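Local coordinates for protein pyrrolidone-carboxylate peptidase (Pyrococcus furiosus, PDB 1X10) that removes N-terminal pyroglutamyl (5-oxoprolyl) groups from polypeptides as a cytoplasmic thiol protease working as a homotetramer, at residues 19-24 against 187-192; 43-48 against 142-147; 119-124 against 131-136; 125-130 against 196-201; 172-177 against 182-187. The protein carries 3 engineered substitutions. All coordinates share one frame; numbering follows the deposited sequence.

Interaction 1 (19-24 against 187-192); sequences TERIAK and MSYEMA. Engineered in segment 187-192: S188 (natural residue Cys), A192 (natural residue Glu).
R21 and Y189 form a cation-pi stack between helix 18-26 and the first turn of helix 189-206, and I22 fills the buried side of the same helix-helix contact. The guanidinium lies nearly flat over one face of the tyrosine, the planes 19° apart. R21 CZ sits 3.8 Å from the ring centroid, almost on the ring normal, while NH2 reaches outward to the CD2 rim. A bend at chi3 (63°) folds the arginine back over the ring. Y189 gets across because its CG is anti to the backbone N (chi1 174°). Its OH comes close to I22 N, but the angle is too poor for a bond; the hydroxyl pairs instead with D25, one turn further along helix 18-26. Deeper in, I22 CG1 passes Y189 CE1 at 3.6 Å, and I22 CD1 ends 4.1 Å from CB of A192, an engineered residue that is glutamate in the natural protein. S188, also engineered (natural cysteine), N-caps the helix through OG, which accepts from M191 N at 3.0 Å. V167 of strand 161-167 touches both T19 and A192, while I22 continues onto L193 and V196 of helix 189-206.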
# COMPACT_ATOMS: atom_id res chain seq x y z
N THR A 19 -3.20 -9.78 20.87
CA THR A 19 -3.05 -11.22 21.09
C THR A 19 -2.89 -11.56 22.58
O THR A 19 -3.15 -12.69 22.99
CB THR A 19 -1.86 -11.81 20.28
OG1 THR A 19 -0.62 -11.28 20.76
CG2 THR A 19 -2.02 -11.46 18.81
N GLU A 20 -2.49 -10.58 23.38
CA GLU A 20 -2.37 -10.81 24.81
C GLU A 20 -3.78 -11.01 25.36
O GLU A 20 -4.03 -11.92 26.16
CB GLU A 20 -1.70 -9.60 25.49
CG GLU A 20 -1.78 -9.64 27.01
CD GLU A 20 -0.82 -8.66 27.68
OE1 GLU A 20 -0.64 -7.55 27.16
OE2 GLU A 20 -0.27 -9.01 28.75
N ARG A 21 -4.71 -10.17 24.93
CA ARG A 21 -6.10 -10.27 25.36
C ARG A 21 -6.73 -11.56 24.87
O ARG A 21 -7.50 -12.20 25.58
CB ARG A 21 -6.92 -9.10 24.83
CG ARG A 21 -6.81 -7.82 25.63
CD ARG A 21 -7.66 -6.73 25.01
NE ARG A 21 -9.09 -7.06 25.01
CZ ARG A 21 -10.02 -6.31 24.42
NH1 ARG A 21 -9.68 -5.21 23.78
NH2 ARG A 21 -11.30 -6.67 24.48
N ILE A 22 -6.42 -11.94 23.63
CA ILE A 22 -6.95 -13.17 23.06
C ILE A 22 -6.56 -14.36 23.92
O ILE A 22 -7.40 -15.20 24.27
CB ILE A 22 -6.43 -13.39 21.62
CG1 ILE A 22 -7.02 -12.33 20.68
CG2 ILE A 22 -6.81 -14.78 21.14
CD1 ILE A 22 -6.55 -12.43 19.24
N ALA A 23 -5.28 -14.43 24.28
CA ALA A 23 -4.79 -15.53 25.11
C ALA A 23 -5.53 -15.57 26.45
O ALA A 23 -5.98 -16.63 26.89
CB ALA A 23 -3.29 -15.38 25.34
N LYS A 24 -5.65 -14.41 27.09
CA LYS A 24 -6.33 -14.34 28.38
C LYS A 24 -7.82 -14.65 28.27
O LYS A 24 -8.39 -15.28 29.17
CB LYS A 24 -6.13 -12.97 29.00
CG LYS A 24 -4.70 -12.70 29.43
CD LYS A 24 -4.58 -11.35 30.13
CE LYS A 24 -3.15 -11.11 30.60
NZ LYS A 24 -3.01 -9.76 31.23
N MET A 187 -8.63 -4.67 12.12
CA MET A 187 -9.70 -5.66 12.17
C MET A 187 -10.17 -5.70 13.62
O MET A 187 -9.35 -5.70 14.54
CB MET A 187 -9.17 -7.04 11.74
CG MET A 187 -10.23 -8.15 11.77
SD MET A 187 -9.66 -9.71 11.04
CE MET A 187 -9.94 -9.38 9.29
N SER A 188 -11.48 -5.72 13.83
CA SER A 188 -12.03 -5.71 15.18
C SER A 188 -11.45 -6.79 16.09
O SER A 188 -11.09 -7.88 15.63
CB SER A 188 -13.55 -5.86 15.14
OG SER A 188 -13.91 -7.20 14.86
N TYR A 189 -11.37 -6.49 17.38
CA TYR A 189 -10.86 -7.45 18.34
C TYR A 189 -11.77 -8.68 18.34
O TYR A 189 -11.30 -9.82 18.40
CB TYR A 189 -10.84 -6.86 19.75
CG TYR A 189 -10.46 -7.89 20.78
CD1 TYR A 189 -9.14 -8.33 20.88
CD2 TYR A 189 -11.43 -8.51 21.57
CE1 TYR A 189 -8.79 -9.37 21.74
CE2 TYR A 189 -11.09 -9.55 22.43
CZ TYR A 189 -9.78 -9.98 22.51
OH TYR A 189 -9.45 -11.04 23.32
N GLU A 190 -13.08 -8.44 18.26
CA GLU A 190 -14.06 -9.52 18.26
C GLU A 190 -13.84 -10.51 17.12
O GLU A 190 -13.94 -11.73 17.31
CB GLU A 190 -15.48 -8.95 18.19
CG GLU A 190 -15.92 -8.22 19.46
CD GLU A 190 -15.29 -6.85 19.60
OE1 GLU A 190 -15.29 -6.31 20.73
OE2 GLU A 190 -14.82 -6.29 18.59
N MET A 191 -13.52 -10.00 15.93
CA MET A 191 -13.29 -10.88 14.79
C MET A 191 -11.98 -11.64 14.92
O MET A 191 -11.90 -12.81 14.55
CB MET A 191 -13.30 -10.09 13.48
CG MET A 191 -13.08 -10.98 12.26
SD MET A 191 -13.36 -10.16 10.70
CE MET A 191 -15.17 -10.25 10.60
N ALA A 192 -10.95 -10.98 15.45
CA ALA A 192 -9.66 -11.62 15.64
C ALA A 192 -9.80 -12.77 16.64
O ALA A 192 -9.27 -13.87 16.43
CB ALA A 192 -8.63 -10.61 16.15

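Interaction 2 (43-48 against 142-147). Engineered in segment 142-147: S142 (natural residue Cys).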
# COMPACT_ATOMS: atom_id res chain seq x y z
N VAL A 43 8.04 -10.57 24.47
CA VAL A 43 8.61 -10.32 23.15
C VAL A 43 10.10 -10.10 23.40
O VAL A 43 10.62 -8.99 23.26
CB VAL A 43 7.97 -9.08 22.49
CG1 VAL A 43 8.57 -8.85 21.10
CG2 VAL A 43 6.46 -9.28 22.35
N VAL A 44 10.76 -11.18 23.79
CA VAL A 44 12.17 -11.16 24.14
C VAL A 44 12.83 -12.47 23.72
O VAL A 44 12.40 -13.53 24.13
CB VAL A 44 12.35 -11.01 25.66
CG1 VAL A 44 13.84 -10.99 26.02
CG2 VAL A 44 11.64 -9.74 26.15
N PHE A 45 13.88 -12.39 22.90
CA PHE A 45 14.57 -13.60 22.48
C PHE A 45 15.19 -14.27 23.71
O PHE A 45 15.65 -13.59 24.63
CB PHE A 45 15.66 -13.27 21.47
CG PHE A 45 15.14 -12.77 20.15
CD1 PHE A 45 15.25 -11.43 19.81
CD2 PHE A 45 14.56 -13.65 19.24
CE1 PHE A 45 14.78 -10.96 18.57
CE2 PHE A 45 14.09 -13.20 18.01
CZ PHE A 45 14.20 -11.85 17.67
N GLY A 46 15.20 -15.60 23.71
CA GLY A 46 15.76 -16.32 24.84
C GLY A 46 14.69 -16.56 25.89
O GLY A 46 14.24 -17.69 26.09
N LYS A 47 14.28 -15.49 26.56
CA LYS A 47 13.25 -15.57 27.59
C LYS A 47 11.98 -16.20 27.03
O LYS A 47 11.36 -17.04 27.69
CB LYS A 47 12.95 -14.18 28.14
CG LYS A 47 12.05 -14.16 29.36
CD LYS A 47 12.05 -12.78 30.01
CE LYS A 47 13.46 -12.38 30.46
NZ LYS A 47 13.51 -11.04 31.11
N ALA A 48 11.60 -15.80 25.82
CA ALA A 48 10.40 -16.34 25.18
C ALA A 48 10.54 -17.85 25.01
O ALA A 48 9.58 -18.60 25.17
CB ALA A 48 10.18 -15.67 23.84
N SER A 142 7.59 -13.80 16.42
CA SER A 142 6.51 -14.69 16.01
C SER A 142 7.09 -15.94 15.36
O SER A 142 6.73 -17.06 15.72
CB SER A 142 5.57 -13.98 15.03
OG SER A 142 4.86 -12.95 15.69
N ASN A 143 8.01 -15.74 14.41
CA ASN A 143 8.64 -16.86 13.72
C ASN A 143 9.47 -17.70 14.69
O ASN A 143 9.52 -18.93 14.59
CB ASN A 143 9.55 -16.34 12.61
CG ASN A 143 10.32 -17.44 11.92
OD1 ASN A 143 9.77 -18.20 11.12
ND2 ASN A 143 11.61 -17.54 12.24
N TYR A 144 10.11 -17.02 15.63
CA TYR A 144 10.94 -17.64 16.66
C TYR A 144 10.13 -18.67 17.44
O TYR A 144 10.52 -19.84 17.54
CB TYR A 144 11.46 -16.53 17.59
CG TYR A 144 12.36 -16.95 18.73
CD1 TYR A 144 13.68 -17.35 18.51
CD2 TYR A 144 11.92 -16.86 20.05
CE1 TYR A 144 14.55 -17.62 19.58
CE2 TYR A 144 12.76 -17.14 21.12
CZ TYR A 144 14.07 -17.51 20.88
OH TYR A 144 14.90 -17.73 21.95
N VAL A 145 8.98 -18.26 17.97
CA VAL A 145 8.14 -19.18 18.72
C VAL A 145 7.51 -20.24 17.81
O VAL A 145 7.39 -21.40 18.19
CB VAL A 145 7.02 -18.43 19.48
CG1 VAL A 145 7.63 -17.55 20.56
CG2 VAL A 145 6.21 -17.59 18.51
N MET A 146 7.11 -19.84 16.60
CA MET A 146 6.52 -20.79 15.67
C MET A 146 7.50 -21.93 15.38
O MET A 146 7.12 -23.11 15.39
CB MET A 146 6.15 -20.10 14.35
CG MET A 146 5.44 -21.03 13.36
SD MET A 146 5.17 -20.25 11.75
CE MET A 146 4.38 -21.63 10.87
N TYR A 147 8.76 -21.58 15.14
CA TYR A 147 9.78 -22.58 14.85
C TYR A 147 10.06 -23.49 16.04
O TYR A 147 10.11 -24.72 15.90
CB TYR A 147 11.09 -21.90 14.41
CG TYR A 147 12.15 -22.88 13.98
CD1 TYR A 147 12.22 -23.34 12.66
CD2 TYR A 147 13.03 -23.44 14.91
CE1 TYR A 147 13.12 -24.32 12.28
CE2 TYR A 147 13.94 -24.43 14.54
CZ TYR A 147 13.98 -24.86 13.22
OH TYR A 147 14.85 -25.87 12.86
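F45 and G46 lead into helix 47-59 and run up against the side of helix 141-156, with the CA atoms of F45 and Y144 8.0 Å apart and those of A48 and V145 7.4 Å apart. G46 holds the N-cap position at phi 88°, a conformation that would jam a CB against the preceding carbonyl O and so suits glycine. A bond from A48 N to V44 O closes the turn leading into the helix. Into this bend goes the side chain of Y144, extended from its helix with CG anti to the backbone N (chi1 -180°). Its OH accepts a hydrogen bond from G46 N at 2.8 Å, so the phenol satisfies a backbone N-H right at the helix start. This is a helix-to-loop contact on one side of the alpha/beta core, on the helix whose first turn carries S142. That serine is an engineered replacement for the active-site cysteine, and its OG is hydrogen-bonded to the active-site H166. F45 completes the grip on Y144 with a T-shaped pair: its edge points at the tyrosine face, planes at 86° and centroids 5.2 Å apart. F45 CD2 stands over the middle of that ring, 3.9 Å from Y144 CD1. At the rim of the same ring, near its plane, A48 CB touches Y144 CE2 at 4.0 Å. F45 and A48 both also touch L141 of helix 141-156.

Interaction 3 (119-124 against 131-136)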
# COMPACT_ATOMS: atom_id res chain seq x y z
N LYS A 119 -8.05 -25.80 5.62
CA LYS A 119 -9.39 -25.98 6.17
C LYS A 119 -9.76 -24.82 7.09
O LYS A 119 -10.91 -24.38 7.13
CB LYS A 119 -9.48 -27.30 6.95
CG LYS A 119 -9.44 -28.54 6.07
CD LYS A 119 -9.65 -29.79 6.88
CE LYS A 119 -9.73 -31.03 5.99
NZ LYS A 119 -9.91 -32.27 6.79
N ILE A 120 -8.78 -24.32 7.84
CA ILE A 120 -9.01 -23.20 8.73
C ILE A 120 -9.38 -21.97 7.89
O ILE A 120 -10.37 -21.29 8.18
CB ILE A 120 -7.75 -22.90 9.58
CG1 ILE A 120 -7.52 -24.03 10.58
CG2 ILE A 120 -7.90 -21.57 10.30
CD1 ILE A 120 -6.23 -23.92 11.37
N MET A 121 -8.61 -21.71 6.85
CA MET A 121 -8.89 -20.56 5.98
C MET A 121 -10.29 -20.67 5.39
O MET A 121 -11.03 -19.68 5.31
CB MET A 121 -7.85 -20.47 4.86
CG MET A 121 -8.13 -19.35 3.85
SD MET A 121 -6.81 -19.09 2.62
CE MET A 121 -7.22 -20.38 1.41
N LYS A 122 -10.66 -21.87 4.97
CA LYS A 122 -11.96 -22.11 4.38
C LYS A 122 -13.09 -21.83 5.36
O LYS A 122 -14.08 -21.19 5.02
CB LYS A 122 -12.04 -23.55 3.87
CG LYS A 122 -13.28 -23.88 3.06
CD LYS A 122 -14.50 -24.06 3.94
CE LYS A 122 -14.40 -25.32 4.81
NZ LYS A 122 -15.59 -25.50 5.69
N LYS A 123 -12.95 -22.30 6.60
CA LYS A 123 -13.98 -22.08 7.60
C LYS A 123 -14.10 -20.59 7.96
O LYS A 123 -15.20 -20.07 8.14
CB LYS A 123 -13.68 -22.89 8.87
CG LYS A 123 -14.85 -22.96 9.83
CD LYS A 123 -16.05 -23.63 9.17
CE LYS A 123 -17.24 -23.70 10.12
NZ LYS A 123 -16.94 -24.53 11.31
N LEU A 124 -12.96 -19.91 8.07
CA LEU A 124 -12.98 -18.49 8.38
C LEU A 124 -13.76 -17.75 7.30
O LEU A 124 -14.59 -16.90 7.60
CB LEU A 124 -11.54 -17.95 8.48
CG LEU A 124 -10.75 -18.45 9.70
CD1 LEU A 124 -9.32 -17.94 9.64
CD2 LEU A 124 -11.44 -17.98 10.98
N ALA A 131 -9.25 -14.00 5.49
CA ALA A 131 -8.05 -14.69 5.93
C ALA A 131 -7.31 -15.26 4.73
O ALA A 131 -7.91 -15.56 3.69
CB ALA A 131 -8.43 -15.83 6.89
N TYR A 132 -5.99 -15.38 4.85
CA TYR A 132 -5.18 -15.93 3.78
C TYR A 132 -3.98 -16.65 4.38
O TYR A 132 -3.70 -16.53 5.59
CB TYR A 132 -4.73 -14.81 2.84
CG TYR A 132 -3.79 -13.81 3.45
CD1 TYR A 132 -2.41 -13.94 3.32
CD2 TYR A 132 -4.28 -12.71 4.17
CE1 TYR A 132 -1.54 -13.01 3.88
CE2 TYR A 132 -3.42 -11.78 4.73
CZ TYR A 132 -2.05 -11.93 4.58
OH TYR A 132 -1.19 -11.01 5.12
N ILE A 133 -3.28 -17.42 3.56
CA ILE A 133 -2.11 -18.16 4.01
C ILE A 133 -0.87 -17.30 3.77
O ILE A 133 -0.62 -16.85 2.65
CB ILE A 133 -1.94 -19.51 3.25
CG1 ILE A 133 -2.92 -20.57 3.78
CG2 ILE A 133 -0.54 -20.07 3.49
CD1 ILE A 133 -4.29 -20.09 4.10
N SER A 134 -0.10 -17.07 4.83
CA SER A 134 1.13 -16.29 4.74
C SER A 134 2.30 -17.26 4.58
O SER A 134 2.33 -18.32 5.21
CB SER A 134 1.33 -15.45 6.00
OG SER A 134 2.64 -14.92 6.06
N ASN A 135 3.26 -16.89 3.73
CA ASN A 135 4.42 -17.74 3.49
C ASN A 135 5.68 -17.30 4.22
O ASN A 135 6.77 -17.84 4.00
CB ASN A 135 4.65 -17.86 1.99
CG ASN A 135 3.51 -18.58 1.30
OD1 ASN A 135 3.04 -18.16 0.24
ND2 ASN A 135 3.06 -19.67 1.91
N SER A 136 5.52 -16.32 5.10
CA SER A 136 6.62 -15.84 5.93
C SER A 136 6.05 -15.18 7.17
O SER A 136 5.27 -14.23 7.08
CB SER A 136 7.50 -14.83 5.20
OG SER A 136 8.49 -14.33 6.09
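M121 and L124 of helix 117-126 reach across to A131 and I133 of the strand that follows the helix in the chain. M121 does most of the touching: with chi1 and chi2 both extended (176° and 173°), its sulfur reaches the strand. SD comes 3.1 Å from CD1 of I133, very tight for an apolar pair, and the two side chains cross at about a right angle. The same sulfur lies 3.7 Å from the CA of Y132, whose CB points away from the helix. The thioether then bends at chi3, and its methyl CE stays beside I133 CD1 at 4.0 Å. One turn later L124 lays CD1 against the small CB of A131 at 3.6 Å. Around this shell, I133 also rests on I117 and K118, while L124 is backed by V198 and I129. A131 O accepts a hydrogen bond from NE2 of H125, tying the strand's first carbonyl to the end of the helix. On the far end of the strand, S134 OG is bonded to the active-site E79. Helix and strand axes run nearly antiparallel, 161° between directions and 8.0 Å apart. In this alpha/beta fold strand 131-134 thus doubles back along the helix and pairs in parallel with strand 76-83, and helix 189-206 packs on the helix through V202 and V198.

Interaction 4 (125-130 against 196-201)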
# COMPACT_ATOMS: atom_id res chain seq x y z
N HIS A 125 -13.50 -18.10 6.04
CA HIS A 125 -14.20 -17.47 4.92
C HIS A 125 -15.71 -17.70 5.01
O HIS A 125 -16.50 -16.82 4.70
CB HIS A 125 -13.66 -18.01 3.59
CG HIS A 125 -12.27 -17.55 3.27
ND1 HIS A 125 -11.63 -17.89 2.10
CD2 HIS A 125 -11.41 -16.76 3.96
CE1 HIS A 125 -10.43 -17.32 2.08
NE2 HIS A 125 -10.28 -16.63 3.19
N GLU A 126 -16.10 -18.90 5.42
CA GLU A 126 -17.51 -19.22 5.56
C GLU A 126 -18.13 -18.39 6.68
O GLU A 126 -19.33 -18.14 6.67
CB GLU A 126 -17.69 -20.71 5.85
CG GLU A 126 -17.32 -21.59 4.66
CD GLU A 126 -17.40 -23.07 4.97
OE1 GLU A 126 -17.22 -23.87 4.03
OE2 GLU A 126 -17.65 -23.44 6.14
N ARG A 127 -17.30 -17.97 7.63
CA ARG A 127 -17.75 -17.15 8.74
C ARG A 127 -17.69 -15.67 8.38
O ARG A 127 -18.00 -14.81 9.20
CB ARG A 127 -16.86 -17.40 9.97
CG ARG A 127 -17.08 -18.73 10.67
CD ARG A 127 -18.42 -18.75 11.40
NE ARG A 127 -18.29 -19.32 12.74
CZ ARG A 127 -17.96 -20.58 12.99
NH1 ARG A 127 -17.73 -21.42 11.99
NH2 ARG A 127 -17.86 -21.01 14.24
N GLY A 128 -17.28 -15.38 7.15
CA GLY A 128 -17.19 -13.99 6.71
C GLY A 128 -15.97 -13.29 7.28
O GLY A 128 -15.94 -12.06 7.41
N ILE A 129 -14.95 -14.07 7.62
CA ILE A 129 -13.72 -13.51 8.17
C ILE A 129 -12.60 -13.56 7.13
O ILE A 129 -12.13 -14.63 6.75
CB ILE A 129 -13.27 -14.29 9.42
CG1 ILE A 129 -14.35 -14.22 10.50
CG2 ILE A 129 -11.94 -13.74 9.93
CD1 ILE A 129 -14.03 -15.01 11.75
N PRO A 130 -12.15 -12.39 6.65
CA PRO A 130 -11.07 -12.42 5.66
C PRO A 130 -9.80 -13.05 6.23
O PRO A 130 -9.35 -12.69 7.33
CB PRO A 130 -10.89 -10.94 5.28
CG PRO A 130 -11.49 -10.19 6.43
CD PRO A 130 -12.66 -11.02 6.84
N VAL A 196 -9.41 -17.01 15.98
CA VAL A 196 -8.59 -17.95 16.73
C VAL A 196 -9.45 -19.10 17.26
O VAL A 196 -9.02 -20.25 17.25
CB VAL A 196 -7.86 -17.24 17.91
CG1 VAL A 196 -7.07 -18.26 18.73
CG2 VAL A 196 -6.91 -16.17 17.36
N LYS A 197 -10.65 -18.78 17.73
CA LYS A 197 -11.55 -19.81 18.24
C LYS A 197 -11.88 -20.79 17.11
O LYS A 197 -11.90 -22.00 17.31
CB LYS A 197 -12.85 -19.20 18.77
CG LYS A 197 -12.71 -18.44 20.08
CD LYS A 197 -14.07 -17.97 20.59
CE LYS A 197 -13.92 -17.11 21.85
NZ LYS A 197 -15.22 -16.54 22.31
N VAL A 198 -12.14 -20.25 15.93
CA VAL A 198 -12.45 -21.09 14.78
C VAL A 198 -11.28 -22.01 14.43
O VAL A 198 -11.47 -23.19 14.13
CB VAL A 198 -12.80 -20.24 13.55
CG1 VAL A 198 -12.91 -21.13 12.31
CG2 VAL A 198 -14.12 -19.50 13.79
N ALA A 199 -10.06 -21.47 14.46
CA ALA A 199 -8.87 -22.25 14.15
C ALA A 199 -8.76 -23.43 15.12
O ALA A 199 -8.42 -24.55 14.72
CB ALA A 199 -7.62 -21.37 14.24
N ILE A 200 -9.02 -23.17 16.39
CA ILE A 200 -8.95 -24.22 17.41
C ILE A 200 -9.98 -25.31 17.12
O ILE A 200 -9.67 -26.50 17.14
CB ILE A 200 -9.21 -23.63 18.82
CG1 ILE A 200 -8.12 -22.63 19.19
CG2 ILE A 200 -9.25 -24.76 19.85
CD1 ILE A 200 -8.39 -21.86 20.46
N GLU A 201 -11.21 -24.89 16.83
CA GLU A 201 -12.29 -25.82 16.53
C GLU A 201 -11.95 -26.70 15.34
O GLU A 201 -12.12 -27.93 15.38
CB GLU A 201 -13.58 -25.05 16.25
CG GLU A 201 -14.07 -24.23 17.43
CD GLU A 201 -15.21 -23.29 17.07
OE1 GLU A 201 -15.68 -22.57 17.98
OE2 GLU A 201 -15.63 -23.25 15.89
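R127 stretches from the loop after helix 117-126 to helix 189-206, its guanidinium laid across V198 and its NH2 directed at E201. CG2 of V198 stands under the middle of the flat group, 4.0 Å from its plane, so the methyl backs one face of the charge. The two side chains run past each other in opposite directions. E201, by contrast, crosses the arginine at about a right angle, and its carboxylate plane is turned 35° from the guanidinium. The salt bridge joins R127 NH2 to E201 OE2 at 3.6 Å, with the oxygen approaching obliquely; the pair is charge-matched without the geometry of a hydrogen bond. Bends at chi2 and chi3 of the arginine (-71° and -136°) bring NH2 round to this acid, whereas E201 simply runs out straight beyond CG. The reach starts from a fixed point: G128, with positive phi, ends the helix in a Schellman motif, G128 N bonding H125 O at 2.9 Å and I129 N bonding L124 O. I129 packs on L124, and P130 on P171 of a neighbouring subunit. NH2 has a second, long and weak ionic partner in E194 of helix 189-206, while NH1 lies near the like-charged K123. With two acids and a lysine nearby, the pull toward helix 189-206 is probably a balance of several charges, and the valine methyl adds a dispersive contact beneath the guanidinium.

Interaction 5 (172-177 against 182-187)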
# COMPACT_ATOMS: atom_id res chain seq x y z
N GLU A 172 -8.54 0.56 17.69
CA GLU A 172 -8.02 1.52 18.66
C GLU A 172 -6.52 1.78 18.55
O GLU A 172 -6.03 2.82 18.97
CB GLU A 172 -8.35 1.08 20.09
CG GLU A 172 -7.87 -0.31 20.44
CD GLU A 172 -8.40 -0.77 21.78
OE1 GLU A 172 -7.77 -0.45 22.82
OE2 GLU A 172 -9.45 -1.44 21.80
N GLN A 173 -5.79 0.83 17.96
CA GLN A 173 -4.35 0.98 17.81
C GLN A 173 -3.99 1.91 16.65
O GLN A 173 -2.85 2.36 16.53
CB GLN A 173 -3.69 -0.38 17.56
CG GLN A 173 -3.74 -1.33 18.75
CD GLN A 173 -3.00 -2.62 18.48
OE1 GLN A 173 -3.45 -3.46 17.70
NE2 GLN A 173 -1.83 -2.78 19.11
N ILE A 174 -4.97 2.20 15.79
CA ILE A 174 -4.75 3.05 14.63
C ILE A 174 -4.83 4.55 14.95
O ILE A 174 -4.20 5.38 14.29
CB ILE A 174 -5.79 2.74 13.52
CG1 ILE A 174 -5.78 1.24 13.20
CG2 ILE A 174 -5.47 3.56 12.27
CD1 ILE A 174 -4.45 0.70 12.74
N ILE A 175 -5.62 4.89 15.97
CA ILE A 175 -5.82 6.29 16.34
C ILE A 175 -4.59 7.19 16.33
O ILE A 175 -4.57 8.19 15.61
CB ILE A 175 -6.51 6.39 17.72
CG1 ILE A 175 -7.78 5.54 17.74
CG2 ILE A 175 -6.86 7.85 18.02
CD1 ILE A 175 -8.72 5.79 16.58
N ASP A 176 -3.56 6.86 17.10
CA ASP A 176 -2.37 7.72 17.12
C ASP A 176 -1.46 7.60 15.90
O ASP A 176 -0.45 8.30 15.81
CB ASP A 176 -1.55 7.48 18.40
CG ASP A 176 -1.06 6.06 18.52
OD1 ASP A 176 -0.43 5.56 17.56
OD2 ASP A 176 -1.30 5.44 19.58
N LYS A 177 -1.82 6.73 14.96
CA LYS A 177 -1.02 6.55 13.75
C LYS A 177 -1.46 7.58 12.71
O LYS A 177 -0.67 8.04 11.89
CB LYS A 177 -1.25 5.16 13.15
CG LYS A 177 -1.13 4.01 14.12
CD LYS A 177 0.31 3.71 14.45
CE LYS A 177 0.41 2.51 15.37
NZ LYS A 177 1.84 2.19 15.62
N GLN A 182 0.46 7.76 7.99
CA GLN A 182 -0.33 6.82 7.22
C GLN A 182 -1.39 6.12 8.08
O GLN A 182 -1.32 6.15 9.31
CB GLN A 182 0.58 5.77 6.59
CG GLN A 182 -0.15 4.66 5.85
CD GLN A 182 -0.92 5.16 4.66
OE1 GLN A 182 -1.67 4.42 4.04
NE2 GLN A 182 -0.74 6.43 4.33
N VAL A 183 -2.36 5.49 7.42
CA VAL A 183 -3.41 4.78 8.13
C VAL A 183 -3.39 3.29 7.80
O VAL A 183 -3.93 2.87 6.78
CB VAL A 183 -4.81 5.34 7.80
CG1 VAL A 183 -5.84 4.69 8.71
CG2 VAL A 183 -4.83 6.85 7.96
N PRO A 184 -2.75 2.49 8.65
CA PRO A 184 -2.69 1.05 8.40
C PRO A 184 -4.05 0.37 8.59
O PRO A 184 -4.93 0.90 9.27
CB PRO A 184 -1.64 0.56 9.40
CG PRO A 184 -1.78 1.52 10.53
CD PRO A 184 -1.95 2.85 9.84
N PRO A 185 -4.23 -0.82 8.00
CA PRO A 185 -5.48 -1.58 8.09
C PRO A 185 -5.69 -2.06 9.52
O PRO A 185 -4.75 -2.13 10.31
CB PRO A 185 -5.25 -2.75 7.14
CG PRO A 185 -4.19 -2.26 6.20
CD PRO A 185 -3.27 -1.51 7.12
N SER A 186 -6.94 -2.40 9.85
CA SER A 186 -7.26 -2.91 11.17
C SER A 186 -8.42 -3.90 11.06
O SER A 186 -9.08 -3.97 10.02
CB SER A 186 -7.62 -1.76 12.13
OG SER A 186 -8.73 -1.00 11.68
N MET A 187 -8.63 -4.67 12.12
CA MET A 187 -9.70 -5.66 12.17
C MET A 187 -10.17 -5.70 13.62
O MET A 187 -9.35 -5.70 14.54
CB MET A 187 -9.17 -7.04 11.74
CG MET A 187 -10.23 -8.15 11.77
SD MET A 187 -9.66 -9.71 11.04
CE MET A 187 -9.94 -9.38 9.29
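Q182 opens the contact between 182-187 and 172-177, the segment leading into the short, weakly bonded helix 175-178: its carbonyl comes 3.3 Å from the O of K177, two acceptors that cannot bond. V183 follows, setting CG1 against CG2 of I174 at 3.8 Å, the two side chains crossing at about a right angle. P184 is the middle of the contact. Its CG meets I174 CD1 at 3.6 Å, and its CD lies under K177 CB at 4.1 Å. I174 gets its tip there through chi1 and chi2 both near -60°, so CD1 also rests on the carbonyl O of P184, at 3.5 Å. P185 turns its ring away and meets P185 of a neighbouring subunit, leaving its carbonyl O to touch the isoleucine methyl. At S186 the chain closes in again, with CB 3.7 Å from CG1 of I174. K177 meets P184 through that CB; a bend at chi2 carries NZ off. Across this turn, then, the attraction is dispersive, one isoleucine gripped along a proline-rich strip, while K177 NZ and the V183 carbonyl find their polar partners in E14 and in S74 of the neighbouring subunit, which also covers I174 with P130.

Interactions 1 and 2 are the buried ones, on opposite sides of the chain's centre, and each uses a tyrosine as its key piece: one under a guanidinium, the other under a phenylalanine edge and bonded to a backbone N-H. Interactions 3 and 4 share helix 117-126, and interactions 1 and 4 share helix 189-206, so the three are linked, and 1 and 4 also touch directly where M191 packs on I129. Their chemistry shifts from thioether and alkyl contacts against the sheet in interaction 3 to an ion pair at a partly buried edge in interaction 4. Interaction 5, the most peripheral, is alkyl and proline packing beside the neighbouring subunit; it joins interaction 1 through M187.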